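Local coordinates for protein beta-galactosidase (Marinomonas sp. ef1, PDB 6Y2K) that hydrolyses beta-galactosides, releasing terminal beta-D-galactose, as a cold-active, hexameric family GH42 beta-galactosidase, at residues L403-A409 / R613-V618; Q427-Y433 / G494-G498; Q552-P558 / N567-E573; N635-I640 / A651-Q656. All blocks are in the same frame, centred on the assembly; numbering follows the deposited sequence. Where two conformers were deposited one is given.

Contact 1. Residues L403-A409 / R613-V618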
loop_
_atom_site.group_PDB
_atom_site.type_symbol
_atom_site.label_atom_id
_atom_site.label_comp_id
_atom_site.label_asym_id
_atom_site.label_seq_id
_atom_site.Cartn_x
_atom_site.Cartn_y
_atom_site.Cartn_z
ATOM N N LEU A 403 34.142 -15.540 40.906
ATOM C CA LEU A 403 33.264 -15.389 39.731
ATOM C C LEU A 403 32.484 -14.074 39.796
ATOM O O LEU A 403 32.475 -13.295 38.842
ATOM C CB LEU A 403 32.276 -16.561 39.626
ATOM C CG LEU A 403 31.978 -17.180 38.259
ATOM C CD1 LEU A 403 30.657 -17.929 38.330
ATOM C CD2 LEU A 403 31.970 -16.177 37.122
ATOM N N MET A 404 31.846 -13.838 40.937
ATOM C CA MET A 404 31.094 -12.604 41.192
ATOM C C MET A 404 31.976 -11.355 41.115
ATOM O O MET A 404 31.505 -10.294 40.709
ATOM C CB MET A 404 30.406 -12.691 42.562
ATOM C CG MET A 404 29.669 -11.441 43.015
ATOM S SD MET A 404 28.891 -11.682 44.619
ATOM C CE MET A 404 27.533 -12.720 44.121
ATOM N N SER A 405 33.242 -11.489 41.515
ATOM C CA SER A 405 34.196 -10.389 41.514
ATOM C C SER A 405 34.828 -10.064 40.154
ATOM O O SER A 405 35.607 -9.113 40.072
ATOM C CB SER A 405 35.318 -10.676 42.521
ATOM O OG SER A 405 34.777 -10.862 43.818
ATOM N N LEU A 406 34.520 -10.826 39.099
ATOM C CA LEU A 406 34.989 -10.479 37.748
ATOM C C LEU A 406 34.678 -9.014 37.436
ATOM O O LEU A 406 33.600 -8.527 37.798
ATOM C CB LEU A 406 34.327 -11.350 36.674
ATOM C CG LEU A 406 34.831 -12.777 36.466
ATOM C CD1 LEU A 406 33.890 -13.507 35.517
ATOM C CD2 LEU A 406 36.260 -12.778 35.943
ATOM N N PRO A 407 35.610 -8.307 36.770
ATOM C CA PRO A 407 35.335 -6.909 36.441
ATOM C C PRO A 407 34.116 -6.762 35.523
ATOM O O PRO A 407 33.811 -7.671 34.749
ATOM C CB PRO A 407 36.625 -6.422 35.762
ATOM C CG PRO A 407 37.406 -7.640 35.431
ATOM C CD PRO A 407 36.956 -8.734 36.342
ATOM N N SER A 408 33.405 -5.649 35.676
ATOM C CA SER A 408 32.173 -5.394 34.934
ATOM C C SER A 408 32.125 -4.081 34.159
ATOM O O SER A 408 31.245 -3.921 33.319
ATOM C CB SER A 408 30.988 -5.470 35.898
ATOM O OG SER A 408 30.902 -6.768 36.462
ATOM N N ALA A 409 33.055 -3.156 34.410
ATOM C CA ALA A 409 32.983 -1.819 33.823
ATOM C C ALA A 409 33.304 -1.832 32.333
ATOM O O ALA A 409 34.192 -2.560 31.889
ATOM C CB ALA A 409 33.920 -0.863 34.545
ATOM N N ARG A 613 28.665 -8.749 25.589
ATOM C CA ARG A 613 29.262 -7.975 26.676
ATOM C C ARG A 613 30.399 -8.789 27.297
ATOM O O ARG A 613 30.357 -10.021 27.276
ATOM C CB ARG A 613 28.210 -7.592 27.731
ATOM C CG ARG A 613 28.666 -6.445 28.611
ATOM C CD ARG A 613 27.597 -5.917 29.559
ATOM N NE ARG A 613 28.029 -4.629 30.086
ATOM C CZ ARG A 613 28.961 -4.441 31.023
ATOM N NH1 ARG A 613 29.291 -3.196 31.365
ATOM N NH2 ARG A 613 29.570 -5.469 31.627
ATOM N N GLU A 614 31.410 -8.092 27.814
ATOM C CA GLU A 614 32.572 -8.729 28.440
ATOM C C GLU A 614 32.644 -8.479 29.940
ATOM O O GLU A 614 32.298 -7.399 30.411
ATOM C CB GLU A 614 33.862 -8.207 27.814
ATOM C CG GLU A 614 33.950 -8.447 26.318
ATOM C CD GLU A 614 35.318 -8.120 25.736
ATOM O OE1 GLU A 614 35.531 -8.450 24.552
ATOM O OE2 GLU A 614 36.182 -7.550 26.451
ATOM N N ARG A 615 33.103 -9.493 30.671
ATOM C CA ARG A 615 33.558 -9.350 32.056
ATOM C C ARG A 615 34.950 -9.967 32.167
ATOM O O ARG A 615 35.094 -11.193 32.192
ATOM C CB ARG A 615 32.591 -10.036 33.019
ATOM C CG ARG A 615 31.254 -9.316 33.124
ATOM C CD ARG A 615 30.369 -9.877 34.227
ATOM N NE ARG A 615 30.951 -9.686 35.558
ATOM C CZ ARG A 615 30.473 -10.210 36.688
ATOM N NH1 ARG A 615 29.382 -10.973 36.692
ATOM N NH2 ARG A 615 31.095 -9.960 37.836
ATOM N N GLY A 616 35.968 -9.110 32.201
ATOM C CA GLY A 616 37.363 -9.547 32.159
ATOM C C GLY A 616 37.644 -10.395 30.930
ATOM O O GLY A 616 37.490 -9.931 29.802
ATOM N N ASN A 617 37.993 -11.656 31.173
ATOM C CA ASN A 617 38.325 -12.636 30.136
ATOM C C ASN A 617 37.117 -13.449 29.640
ATOM O O ASN A 617 37.275 -14.354 28.823
ATOM C CB ASN A 617 39.464 -13.577 30.617
ATOM C CG ASN A 617 39.026 -14.583 31.686
ATOM O OD1 ASN A 617 39.217 -15.786 31.523
ATOM N ND2 ASN A 617 38.466 -14.097 32.787
ATOM N N VAL A 618 35.910 -13.143 30.133
ATOM C CA VAL A 618 34.690 -13.870 29.729
ATOM C C VAL A 618 33.882 -13.016 28.734
ATOM O O VAL A 618 33.705 -11.810 28.956
ATOM C CB VAL A 618 33.820 -14.247 30.949
ATOM C CG1 VAL A 618 32.598 -15.063 30.528
ATOM C CG2 VAL A 618 34.647 -15.016 31.970
HETATM O O HOH W 1 33.081 -4.780 30.244
#
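R613, R615 and the type II' turn that follows do most of the work here, facing the end of helix 400-404 and the loop that leaves it. R613 extends its side chain to the carbonyl of S408 and holds it with both terminal nitrogens, NH2 to O at 2.8 Å and NH1 to O at 2.9 Å, the oxygen near the guanidinium plane. At E614 the backbone takes over: a water donates to E614 O at 2.7 Å and to A409 O at 3.0 Å. R615 is central: its NH2 donates to M404 O and to L406 O, both at 2.9 Å, so one nitrogen gathers two carbonyls where the helix gives way to loop, while its NH1 bonds to F342 O. The turn runs from R615 to V618, closed by V618 N to R615 O (3.0 Å), with R615 N to V618 O (2.9 Å) completing the two-residue hairpin. G616 sits in it with positive phi, and a CB there would come tight against P407 CG. At V618 the contact turns apolar, CG2 lying 3.9 Å from L406 CD1. The turn is the bend between strands 610-615 and 618-623 of the C-terminal antiparallel sheet. It lies against the loop after helix 400-404, R615 reaches the helix end, L403 packs on helix 377-395, and R613 also bonds to S343 O at the end of helix 333-343.

Contact 2. Residues Q427-Y433 / G494-G498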
loop_
_atom_site.group_PDB
_atom_site.type_symbol
_atom_site.label_atom_id
_atom_site.label_comp_id
_atom_site.label_asym_id
_atom_site.label_seq_id
_atom_site.Cartn_x
_atom_site.Cartn_y
_atom_site.Cartn_z
ATOM N N GLN A 427 9.686 20.796 29.296
ATOM C CA GLN A 427 9.489 21.433 27.978
ATOM C C GLN A 427 10.276 20.663 26.915
ATOM O O GLN A 427 11.440 20.987 26.635
ATOM C CB GLN A 427 9.903 22.912 27.984
ATOM C CG GLN A 427 8.992 23.807 28.813
ATOM C CD GLN A 427 9.156 25.291 28.499
ATOM O OE1 GLN A 427 10.219 25.731 28.037
ATOM N NE2 GLN A 427 8.099 26.072 28.744
ATOM N N PRO A 428 9.652 19.621 26.335
ATOM C CA PRO A 428 10.333 18.875 25.275
ATOM C C PRO A 428 10.512 19.695 24.005
ATOM O O PRO A 428 11.459 19.433 23.255
ATOM C CB PRO A 428 9.416 17.663 25.050
ATOM C CG PRO A 428 8.072 18.126 25.468
ATOM C CD PRO A 428 8.314 19.069 26.621
ATOM N N GLN A 429 9.599 20.646 23.766
ATOM C CA GLN A 429 9.693 21.659 22.703
ATOM C C GLN A 429 9.396 21.108 21.291
ATOM O O GLN A 429 8.809 21.829 20.468
ATOM C CB GLN A 429 11.005 22.461 22.804
ATOM C CG GLN A 429 11.238 23.523 21.733
ATOM C CD GLN A 429 10.206 24.639 21.714
ATOM O OE1 GLN A 429 9.508 24.894 22.702
ATOM N NE2 GLN A 429 10.130 25.344 20.581
ATOM N N SER A 430 9.800 19.865 21.011
ATOM C CA SER A 430 9.104 19.017 20.043
ATOM C C SER A 430 8.485 17.865 20.821
ATOM O O SER A 430 9.190 17.211 21.601
ATOM C CB SER A 430 10.054 18.440 18.994
ATOM O OG SER A 430 9.389 17.443 18.234
ATOM N N ARG A 431 7.199 17.591 20.593
ATOM C CA ARG A 431 6.518 16.507 21.302
ATOM C C ARG A 431 7.117 15.130 20.959
ATOM O O ARG A 431 6.972 14.178 21.729
ATOM C CB ARG A 431 5.010 16.535 21.023
ATOM C CG ARG A 431 4.197 15.623 21.934
ATOM C CD ARG A 431 2.719 15.977 21.914
ATOM N NE ARG A 431 2.484 17.299 22.482
ATOM C CZ ARG A 431 1.300 17.892 22.536
ATOM N NH1 ARG A 431 0.224 17.276 22.064
ATOM N NH2 ARG A 431 1.197 19.104 23.063
ATOM N N ALA A 432 7.791 15.021 19.814
ATOM C CA ALA A 432 8.467 13.779 19.425
ATOM C C ALA A 432 9.797 13.543 20.166
ATOM O O ALA A 432 10.361 12.455 20.065
ATOM C CB ALA A 432 8.699 13.762 17.920
ATOM N N TYR A 433 10.296 14.545 20.893
ATOM C CA TYR A 433 11.554 14.432 21.629
ATOM C C TYR A 433 11.309 14.003 23.075
ATOM O O TYR A 433 10.502 14.604 23.775
ATOM C CB TYR A 433 12.313 15.770 21.634
ATOM C CG TYR A 433 13.646 15.693 22.366
ATOM C CD1 TYR A 433 13.712 15.724 23.764
ATOM C CD2 TYR A 433 14.842 15.562 21.659
ATOM C CE1 TYR A 433 14.925 15.631 24.429
ATOM C CE2 TYR A 433 16.067 15.473 22.315
ATOM C CZ TYR A 433 16.105 15.508 23.702
ATOM O OH TYR A 433 17.321 15.412 24.357
ATOM N N GLY A 494 25.864 15.771 23.152
ATOM C CA GLY A 494 24.703 15.677 22.288
ATOM C C GLY A 494 23.835 16.915 22.336
ATOM O O GLY A 494 24.121 17.855 23.088
ATOM N N PRO A 495 22.760 16.939 21.526
ATOM C CA PRO A 495 21.927 18.143 21.445
ATOM C C PRO A 495 21.314 18.549 22.788
ATOM O O PRO A 495 21.003 17.686 23.616
ATOM C CB PRO A 495 20.829 17.755 20.451
ATOM C CG PRO A 495 21.403 16.626 19.665
ATOM C CD PRO A 495 22.316 15.892 20.593
ATOM N N ARG A 496 21.158 19.856 22.977
ATOM C CA ARG A 496 20.616 20.453 24.207
ATOM C C ARG A 496 21.586 20.429 25.402
ATOM O O ARG A 496 21.230 20.928 26.470
ATOM C CB ARG A 496 19.238 19.858 24.585
ATOM C CG ARG A 496 18.281 19.782 23.398
ATOM C CD ARG A 496 16.924 19.191 23.714
ATOM N NE ARG A 496 16.044 20.132 24.400
ATOM C CZ ARG A 496 14.723 19.998 24.518
ATOM N NH1 ARG A 496 14.084 18.942 24.012
ATOM N NH2 ARG A 496 14.034 20.924 25.165
ATOM N N THR A 497 22.803 19.906 25.225
ATOM C CA THR A 497 23.828 19.976 26.270
ATOM C C THR A 497 24.213 21.443 26.541
ATOM O O THR A 497 24.481 22.211 25.608
ATOM C CB THR A 497 25.083 19.158 25.910
ATOM O OG1 THR A 497 24.757 17.755 25.870
ATOM C CG2 THR A 497 26.214 19.394 26.930
ATOM N N GLY A 498 24.231 21.816 27.821
ATOM C CA GLY A 498 24.527 23.184 28.230
ATOM C C GLY A 498 23.529 24.238 27.756
ATOM O O GLY A 498 23.899 25.398 27.560
HETATM O O HOH W 2 19.432 15.606 22.603
#
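A single side chain, that of R496, bridges these two loops, whose nearest CA atoms, P428 CA and R496 CA, are 10.5 Å apart. Its chi1 is m and chi2 t, which carries the chain straight out from the loop; a p turn at chi3 then lays the guanidinium over one face of the Y433 ring. Y433 meets it with a t chi1 and a chi2 of -78°. R496 CZ lies 4.6 Å from the centroid of the Y433 ring in a cation-pi contact, and R496 CD adds a CH-pi contact at 4.2 Å from that centroid. From this position NH2 donates to Q427 O at 3.0 Å and NH1 to P428 O at 2.8 Å. R496 has positive phi in a type II turn from G494 to T497, which T497 OG1 braces by donating to G494 O (2.9 Å). A water links Y433 OH and P495 O, at 2.8 Å from each. W549 makes a second cation-pi contact with R496, and Q429 NE2 bonds to V320 O of the second subunit. Carbonyl oxygens and the rings of Y433 and W549 thus face the buried charge, which ties loop 494-498 to a loop that also contacts the second subunit.

Contact 3. Residues Q552-P558 / N567-E573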
loop_
_atom_site.group_PDB
_atom_site.type_symbol
_atom_site.label_atom_id
_atom_site.label_comp_id
_atom_site.label_asym_id
_atom_site.label_seq_id
_atom_site.Cartn_x
_atom_site.Cartn_y
_atom_site.Cartn_z
ATOM N N GLN A 552 20.193 25.094 14.748
ATOM C CA GLN A 552 20.836 25.992 13.793
ATOM C C GLN A 552 22.072 26.566 14.492
ATOM O O GLN A 552 21.933 27.319 15.467
ATOM C CB GLN A 552 19.877 27.111 13.386
ATOM C CG GLN A 552 20.453 28.109 12.390
ATOM C CD GLN A 552 19.489 29.245 12.084
ATOM O OE1 GLN A 552 18.346 29.014 11.661
ATOM N NE2 GLN A 552 19.944 30.469 12.278
ATOM N N ILE A 553 23.261 26.220 13.994
ATOM C CA ILE A 553 24.524 26.447 14.713
ATOM C C ILE A 553 25.510 27.264 13.872
ATOM O O ILE A 553 25.605 27.080 12.655
ATOM C CB ILE A 553 25.167 25.100 15.112
ATOM C CG1 ILE A 553 24.312 24.396 16.178
ATOM C CG2 ILE A 553 26.592 25.276 15.647
ATOM C CD1 ILE A 553 24.675 22.941 16.410
ATOM N N LYS A 554 26.227 28.166 14.539
ATOM C CA LYS A 554 27.367 28.871 13.958
ATOM C C LYS A 554 28.626 28.402 14.681
ATOM O O LYS A 554 28.678 28.392 15.915
ATOM C CB LYS A 554 27.199 30.388 14.083
ATOM C CG LYS A 554 28.349 31.173 13.459
ATOM C CD LYS A 554 27.953 32.605 13.132
ATOM C CE LYS A 554 29.091 33.355 12.448
ATOM N NZ LYS A 554 28.590 34.490 11.616
ATOM N N THR A 555 29.621 27.974 13.913
ATOM C CA THR A 555 30.892 27.501 14.465
ATOM C C THR A 555 31.992 27.582 13.417
ATOM O O THR A 555 31.707 27.562 12.224
ATOM C CB THR A 555 30.794 26.045 14.976
ATOM O OG1 THR A 555 32.003 25.677 15.657
ATOM C CG2 THR A 555 30.551 25.050 13.833
ATOM N N GLU A 556 33.239 27.679 13.880
ATOM C CA GLU A 556 34.410 27.519 13.018
ATOM C C GLU A 556 35.003 26.115 13.130
ATOM O O GLU A 556 35.914 25.770 12.386
ATOM C CB GLU A 556 35.482 28.565 13.359
ATOM C CG GLU A 556 35.052 30.004 13.137
ATOM C CD GLU A 556 34.609 30.282 11.713
ATOM O OE1 GLU A 556 33.601 31.003 11.539
ATOM O OE2 GLU A 556 35.257 29.773 10.759
ATOM N N LEU A 557 34.472 25.290 14.031
ATOM C CA LEU A 557 34.936 23.912 14.163
ATOM C C LEU A 557 34.709 23.137 12.856
ATOM O O LEU A 557 33.743 23.409 12.150
ATOM C CB LEU A 557 34.210 23.202 15.312
ATOM C CG LEU A 557 34.538 23.662 16.726
ATOM C CD1 LEU A 557 33.520 23.098 17.701
ATOM C CD2 LEU A 557 35.955 23.255 17.128
ATOM N N PRO A 558 35.595 22.171 12.533
ATOM C CA PRO A 558 35.319 21.336 11.365
ATOM C C PRO A 558 34.031 20.537 11.545
ATOM O O PRO A 558 33.737 20.102 12.666
ATOM C CB PRO A 558 36.508 20.372 11.319
ATOM C CG PRO A 558 37.567 20.989 12.168
ATOM C CD PRO A 558 36.826 21.752 13.224
ATOM N N ASN A 567 24.436 23.563 7.210
ATOM C CA ASN A 567 24.420 23.895 8.647
ATOM C C ASN A 567 25.055 22.738 9.421
ATOM O O ASN A 567 24.803 21.578 9.109
ATOM C CB ASN A 567 22.988 24.195 9.150
ATOM C CG ASN A 567 22.856 24.201 10.680
ATOM O OD1 ASN A 567 23.324 25.110 11.364
ATOM N ND2 ASN A 567 22.172 23.199 11.209
ATOM N N PRO A 568 25.895 23.047 10.434
ATOM C CA PRO A 568 26.522 21.971 11.207
ATOM C C PRO A 568 25.555 21.026 11.925
ATOM O O PRO A 568 24.620 21.484 12.578
ATOM C CB PRO A 568 27.362 22.731 12.241
ATOM C CG PRO A 568 27.678 24.028 11.594
ATOM C CD PRO A 568 26.459 24.367 10.796
ATOM N N VAL A 569 25.795 19.724 11.774
ATOM C CA VAL A 569 25.075 18.672 12.499
ATOM C C VAL A 569 26.004 18.012 13.525
ATOM O O VAL A 569 25.653 17.911 14.694
ATOM C CB VAL A 569 24.462 17.631 11.530
ATOM C CG1 VAL A 569 23.992 16.369 12.263
ATOM C CG2 VAL A 569 23.312 18.261 10.760
ATOM N N LEU A 570 27.176 17.563 13.090
ATOM C CA LEU A 570 28.192 17.038 14.010
ATOM C C LEU A 570 29.512 17.737 13.705
ATOM O O LEU A 570 29.926 17.810 12.550
ATOM C CB LEU A 570 28.284 15.517 13.881
ATOM C CG LEU A 570 29.386 14.723 14.609
ATOM C CD1 LEU A 570 29.619 15.180 16.025
ATOM C CD2 LEU A 570 29.041 13.240 14.604
ATOM N N MET A 571 30.145 18.274 14.741
ATOM C CA MET A 571 31.321 19.134 14.588
ATOM C C MET A 571 32.315 18.882 15.698
ATOM O O MET A 571 31.936 18.524 16.815
ATOM C CB MET A 571 30.904 20.616 14.588
ATOM C CG MET A 571 30.248 21.113 15.886
ATOM S SD MET A 571 28.729 22.063 15.676
ATOM C CE MET A 571 27.621 20.800 15.050
ATOM N N GLY A 572 33.586 19.097 15.396
ATOM C CA GLY A 572 34.646 18.918 16.376
ATOM C C GLY A 572 35.973 18.529 15.761
ATOM O O GLY A 572 36.109 18.438 14.541
ATOM N N GLU A 573 36.945 18.294 16.636
ATOM C CA GLU A 573 38.298 17.929 16.238
ATOM C C GLU A 573 39.027 17.430 17.467
ATOM O O GLU A 573 38.613 17.723 18.603
ATOM C CB GLU A 573 39.041 19.132 15.629
ATOM C CG GLU A 573 39.221 20.318 16.573
ATOM C CD GLU A 573 39.704 21.584 15.875
ATOM O OE1 GLU A 573 40.101 21.516 14.693
ATOM O OE2 GLU A 573 39.684 22.658 16.519
#
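M571 fills the middle of this contact. With chi1 and chi3 both p, its side chain folds between the segments, bringing SD to 3.9 Å from I553 CG2 and 4.0 Å from T555 CG2, while its CG lies 4.2 Å from L557 CD1. P568 closes the cluster beside it, CG against T555 CG2 at 3.8 Å and CB against I553 CG2 at 4.3 Å, and L521 of strand 521-528 packs on I553, T555 and M571. Further out, one hydrogen bond ties the two segments at each end. I553 N donates to N567 OD1 at 2.9 Å, while N567 ND2 reaches back to E551 O; at the far end G572 N donates to P558 O, also 2.9 Å, with M571 CA making a CA-H...O contact to the same oxygen at 3.2 Å. The backbone angles at G572 call for glycine. T555 forms an ST turn, OG1 accepting from L557 N at 3.0 Å and also bonding to P520 O. At the exposed edge E573 lies against P558, OE1 3.6 Å from P558 CD. V569 and L570 both face L561, a classic beta bulge at which strand 568-573 turns a corner. Two sheets pack through side chains: strand 549-555 of a two-stranded ribbon lies on strand 568-573, and the chain enters the mixed sheet of the trimerisation domain at P558, next to G572.

Contact 4. Residues N635-I640 / A651-Q656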
loop_
_atom_site.group_PDB
_atom_site.type_symbol
_atom_site.label_atom_id
_atom_site.label_comp_id
_atom_site.label_asym_id
_atom_site.label_seq_id
_atom_site.Cartn_x
_atom_site.Cartn_y
_atom_site.Cartn_z
ATOM N N ASN A 635 40.166 -15.425 19.038
ATOM C CA ASN A 635 41.106 -15.740 20.119
ATOM C C ASN A 635 40.376 -16.086 21.416
ATOM O O ASN A 635 40.604 -15.479 22.461
ATOM C CB ASN A 635 42.097 -14.585 20.325
ATOM C CG ASN A 635 42.868 -14.248 19.059
ATOM O OD1 ASN A 635 43.421 -15.133 18.406
ATOM N ND2 ASN A 635 42.899 -12.968 18.703
ATOM N N ALA A 636 39.486 -17.065 21.320
ATOM C CA ALA A 636 38.656 -17.469 22.444
ATOM C C ALA A 636 38.139 -18.870 22.239
ATOM O O ALA A 636 38.082 -19.354 21.108
ATOM C CB ALA A 636 37.496 -16.502 22.606
ATOM N N GLU A 637 37.762 -19.528 23.327
ATOM C CA GLU A 637 37.148 -20.843 23.220
ATOM C C GLU A 637 35.789 -20.907 23.912
ATOM O O GLU A 637 35.553 -20.221 24.903
ATOM C CB GLU A 637 38.106 -21.951 23.688
ATOM C CG GLU A 637 38.272 -22.149 25.174
ATOM C CD GLU A 637 39.251 -23.275 25.481
ATOM O OE1 GLU A 637 38.804 -24.373 25.891
ATOM O OE2 GLU A 637 40.465 -23.054 25.294
ATOM N N LEU A 638 34.905 -21.723 23.342
ATOM C CA LEU A 638 33.558 -21.936 23.857
ATOM C C LEU A 638 33.586 -22.604 25.213
ATOM O O LEU A 638 34.277 -23.603 25.378
ATOM C CB LEU A 638 32.766 -22.870 22.942
ATOM C CG LEU A 638 31.730 -22.317 21.979
ATOM C CD1 LEU A 638 31.117 -23.497 21.228
ATOM C CD2 LEU A 638 30.648 -21.516 22.701
ATOM N N VAL A 639 32.803 -22.074 26.153
ATOM C CA VAL A 639 32.575 -22.710 27.459
ATOM C C VAL A 639 31.127 -23.204 27.588
ATOM O O VAL A 639 30.893 -24.358 27.939
ATOM C CB VAL A 639 32.919 -21.751 28.614
ATOM C CG1 VAL A 639 32.726 -22.433 29.967
ATOM C CG2 VAL A 639 34.349 -21.239 28.461
ATOM N N ILE A 640 30.167 -22.324 27.309
ATOM C CA ILE A 640 28.739 -22.647 27.366
ATOM C C ILE A 640 28.109 -22.361 25.998
ATOM O O ILE A 640 28.434 -21.353 25.362
ATOM C CB ILE A 640 28.014 -21.784 28.436
ATOM C CG1 ILE A 640 28.638 -21.965 29.831
ATOM C CG2 ILE A 640 26.517 -22.071 28.466
ATOM C CD1 ILE A 640 28.400 -23.314 30.468
ATOM N N ALA A 651 25.546 -17.865 24.526
ATOM C CA ALA A 651 26.834 -18.561 24.487
ATOM C C ALA A 651 27.852 -17.782 25.308
ATOM O O ALA A 651 27.807 -16.548 25.357
ATOM C CB ALA A 651 27.315 -18.741 23.056
ATOM N N ILE A 652 28.762 -18.514 25.950
ATOM C CA ILE A 652 29.789 -17.931 26.813
ATOM C C ILE A 652 31.156 -18.482 26.391
ATOM O O ILE A 652 31.336 -19.700 26.293
ATOM C CB ILE A 652 29.526 -18.232 28.308
ATOM C CG1 ILE A 652 28.093 -17.790 28.678
ATOM C CG2 ILE A 652 30.574 -17.540 29.180
ATOM C CD1 ILE A 652 27.703 -18.027 30.113
ATOM N N TRP A 653 32.091 -17.567 26.142
ATOM C CA TRP A 653 33.432 -17.871 25.658
ATOM C C TRP A 653 34.455 -17.307 26.645
ATOM O O TRP A 653 34.173 -16.326 27.334
ATOM C CB TRP A 653 33.678 -17.208 24.293
ATOM C CG TRP A 653 32.769 -17.640 23.162
ATOM C CD1 TRP A 653 31.428 -17.370 23.019
ATOM C CD2 TRP A 653 33.154 -18.375 21.996
ATOM N NE1 TRP A 653 30.956 -17.920 21.845
ATOM C CE2 TRP A 653 31.994 -18.545 21.202
ATOM C CE3 TRP A 653 34.367 -18.923 21.552
ATOM C CZ2 TRP A 653 32.016 -19.231 19.985
ATOM C CZ3 TRP A 653 34.391 -19.608 20.334
ATOM C CH2 TRP A 653 33.217 -19.756 19.568
ATOM N N LYS A 654 35.641 -17.911 26.687
ATOM C CA LYS A 654 36.769 -17.369 27.447
ATOM C C LYS A 654 37.915 -17.002 26.509
ATOM O O LYS A 654 38.208 -17.738 25.567
ATOM C CB LYS A 654 37.245 -18.343 28.535
ATOM C CG LYS A 654 37.721 -19.707 28.062
ATOM C CD LYS A 654 38.128 -20.565 29.256
ATOM C CE LYS A 654 38.571 -21.959 28.831
ATOM N NZ LYS A 654 38.777 -22.868 29.998
ATOM N N LYS A 655 38.542 -15.856 26.762
ATOM C CA LYS A 655 39.680 -15.409 25.970
ATOM C C LYS A 655 40.868 -16.353 26.181
ATOM O O LYS A 655 41.062 -16.864 27.287
ATOM C CB LYS A 655 40.069 -13.982 26.344
ATOM C CG LYS A 655 39.023 -12.955 25.956
ATOM C CD LYS A 655 39.446 -11.562 26.379
ATOM C CE LYS A 655 38.304 -10.573 26.246
ATOM N NZ LYS A 655 38.716 -9.213 26.685
ATOM N N GLN A 656 41.629 -16.600 25.116
ATOM C CA GLN A 656 42.784 -17.513 25.167
ATOM C C GLN A 656 44.012 -16.789 25.708
ATOM O O GLN A 656 44.213 -15.607 25.433
ATOM C CB GLN A 656 43.084 -18.094 23.783
ATOM C CG GLN A 656 42.041 -19.101 23.300
ATOM C CD GLN A 656 42.163 -19.454 21.819
ATOM O OE1 GLN A 656 42.954 -18.862 21.076
ATOM N NE2 GLN A 656 41.366 -20.427 21.382
HETATM O O HOH W 3 39.435 -25.156 28.758
#
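The ladder between these antiparallel strands slips by one residue at V639: both V639 N (2.8 Å) and I640 N (3.0 Å) donate to I652 O, a classic beta bulge. I652 N answers to I640 O at 2.9 Å. Before the slip the register is regular, with E637 and K654 as a hydrogen-bonded pair, E637 N to K654 O and K654 N to E637 O both 2.9 Å, and with A636 opposite K655 and L638 opposite W653 as non-hydrogen-bonded pairs. Q656 N to N635 O, 3.1 Å, ties the ends together. On the face that carries L638 and W653, L638 lies over the indole: its CG is 3.8 Å from the centroid of the W653 six-membered ring in a CH-pi contact, and A636 CB sits 4.1 Å from W653 CE3. I640 and I652 are neighbours on the other face, CB to CB 3.9 Å, where I640 also meets helix 377-395 and I652 reaches W339 of helix 333-343. E637 and K654 share that face, but their charges stay apart, E637 OE1 to K654 NZ 4.4 Å, and a water joins them, donating to OE1 (3.0 Å) and accepting from NZ (2.7 Å); K654 NZ also bonds to S395 OG. The edge strand 636-640 is thus held by backbone bonds and apolar cover on both faces, its charged pair meeting through water rather than as a direct salt bridge.

Contacts 1 and 4 belong to the same small C-terminal sheet and touch: N617 O lies 2.8 Å from K655 N, E614 OE2 forms a 3.0 Å salt bridge with K655 NZ, and V618 packs on I652. Contact 4 is antiparallel pairing broken by one bulge, whereas contact 1 uses arginines to fasten the sheet's hairpin to a loop more than two hundred residues earlier. Contacts 2 and 3 share the trimerisation region, with centres about 18 Å apart, and both reach the second subunit, contact 2 much more extensively. Contact 2 is buried and polar; contacts 1, 3 and 4 are partly buried, and contact 3 relies on an apolar cluster.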